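Local coordinates for protein alkyl hydroperoxide reductase/ Thiol specific antioxidant/ Mal allergen (Burkholderia ambifaria, PDB 5ENU) that probably reduces hydrogen peroxide and organic hydroperoxides through a reactive cysteine thiol, as a member of the peroxiredoxin family, at residues Gly36-Leu41 and Ser156-Leu161. Residues are numbered along the deposited sequence; the frame is centred on the assembly and turned at random.
Sequences GRKLVL and SAVQAL
Lys38 lays its aliphatic chain over one branch of Val158 and the tip of Leu161, then delivers its ammonium group to the end of the C-terminal helix. Its CG is turned away from its own carbonyl carbon (chi1 -55°), and beyond it the chain runs extended, so that Lys38 CD lies 4.0 Å from Val158 CG1 and NZ overshoots the methyl to reach the backbone. Lys38 NZ donates a hydrogen bond of 3.0 Å to Val158 O. The angle at the oxygen is 148°, with the donor tilted 31° from the carbonyl plane. Val158 O, in the last turn of the helix, also takes a weak bond from Leu161 N; lying at the negative end of the helix dipole, it probably favours the ammonium charge. A second bond, to Ala69 O, ties the same nitrogen to the loop between helix 50-68 and strand 71-77. Leu161, the C-terminal residue, slides past the same lysine in the opposite direction, roughly a quarter turn round the chain from Val158, its CD1 4.0 Å from Lys38 CD. Deeper in, Val40 and Val158 meet at about a right angle, methyl to methyl, with 3.7 Å between their CG2 atoms. The two branches of Val158 thus divide the work: CG1 lies against the lysine chain, while CG2 packs into the buried layer. Leu131 of strand 120-132 touches both Val158 and Leu161, and Val40 rests against Ile73 and Thr129. The contact therefore packs the end of helix 150-160 across one face of the mixed sheet of this thioredoxin-like fold, where strand 38-43 runs parallel to strand 71-77 and antiparallel to strand 120-132.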
# COMPACT_ATOMS: atom_id res chain seq x y z
N GLY A 36 12.53 -8.27 8.73
CA GLY A 36 13.65 -7.49 9.22
C GLY A 36 13.58 -6.02 8.88
O GLY A 36 14.45 -5.25 9.34
N ARG A 37 12.59 -5.60 8.09
CA ARG A 37 12.36 -4.19 7.77
C ARG A 37 10.92 -3.86 8.09
O ARG A 37 10.03 -4.71 8.03
CB ARG A 37 12.56 -3.91 6.27
CG ARG A 37 14.01 -3.89 5.81
CD ARG A 37 14.12 -3.61 4.31
NE ARG A 37 13.75 -4.76 3.50
CZ ARG A 37 13.60 -4.73 2.18
NH1 ARG A 37 13.80 -3.60 1.52
NH2 ARG A 37 13.27 -5.82 1.52
N LYS A 38 10.68 -2.60 8.45
CA LYS A 38 9.31 -2.13 8.50
C LYS A 38 8.79 -1.96 7.08
O LYS A 38 9.55 -1.66 6.15
CB LYS A 38 9.28 -0.78 9.22
CG LYS A 38 9.91 -0.81 10.65
CD LYS A 38 10.27 0.60 11.12
CE LYS A 38 11.11 0.59 12.38
NZ LYS A 38 11.46 1.96 12.85
N LEU A 39 7.49 -2.18 6.91
CA LEU A 39 6.83 -2.06 5.61
C LEU A 39 5.64 -1.12 5.75
O LEU A 39 4.73 -1.37 6.55
CB LEU A 39 6.37 -3.42 5.09
CG LEU A 39 5.48 -3.35 3.84
CD1 LEU A 39 6.23 -2.71 2.68
CD2 LEU A 39 4.98 -4.73 3.45
N VAL A 40 5.65 -0.04 4.97
CA VAL A 40 4.48 0.79 4.75
C VAL A 40 3.85 0.29 3.46
O VAL A 40 4.43 0.47 2.38
CB VAL A 40 4.87 2.28 4.64
CG1 VAL A 40 3.65 3.12 4.23
CG2 VAL A 40 5.49 2.78 5.95
N LEU A 41 2.70 -0.36 3.57
CA LEU A 41 1.98 -0.87 2.41
C LEU A 41 0.79 0.07 2.22
O LEU A 41 -0.12 0.07 3.05
CB LEU A 41 1.52 -2.29 2.68
CG LEU A 41 0.95 -3.05 1.48
CD1 LEU A 41 2.05 -3.27 0.43
CD2 LEU A 41 0.33 -4.39 1.93
N SER A 156 5.88 9.58 11.15
CA SER A 156 5.95 9.65 12.60
C SER A 156 5.74 8.28 13.22
O SER A 156 6.47 7.88 14.13
CB SER A 156 4.91 10.65 13.13
OG SER A 156 5.18 11.96 12.68
N ALA A 157 4.76 7.53 12.72
CA ALA A 157 4.49 6.20 13.28
C ALA A 157 5.67 5.26 13.05
O ALA A 157 6.08 4.53 13.96
CB ALA A 157 3.20 5.65 12.67
N VAL A 158 6.26 5.29 11.85
CA VAL A 158 7.44 4.49 11.55
C VAL A 158 8.57 4.81 12.52
O VAL A 158 9.24 3.92 13.06
CB VAL A 158 7.87 4.71 10.09
CG1 VAL A 158 9.31 4.24 9.85
CG2 VAL A 158 6.91 3.98 9.12
N GLN A 159 8.80 6.11 12.76
CA GLN A 159 9.92 6.52 13.61
C GLN A 159 9.71 6.12 15.06
O GLN A 159 10.69 5.91 15.79
CB GLN A 159 10.14 8.02 13.48
CG GLN A 159 10.71 8.42 12.12
CD GLN A 159 10.69 9.90 11.88
OE1 GLN A 159 9.84 10.61 12.40
NE2 GLN A 159 11.62 10.38 11.07
N ALA A 160 8.47 6.04 15.51
CA ALA A 160 8.17 5.74 16.90
C ALA A 160 8.09 4.25 17.21
O ALA A 160 7.96 3.89 18.38
CB ALA A 160 6.85 6.38 17.32
N LEU A 161 8.14 3.37 16.20
CA LEU A 161 8.03 1.94 16.48
C LEU A 161 9.17 1.47 17.37
O LEU A 161 10.31 1.92 17.23
CB LEU A 161 8.02 1.12 15.20
CG LEU A 161 6.71 0.98 14.43
CD1 LEU A 161 6.92 0.02 13.28
CD2 LEU A 161 5.53 0.50 15.30
OXT LEU A 161 8.97 0.62 18.26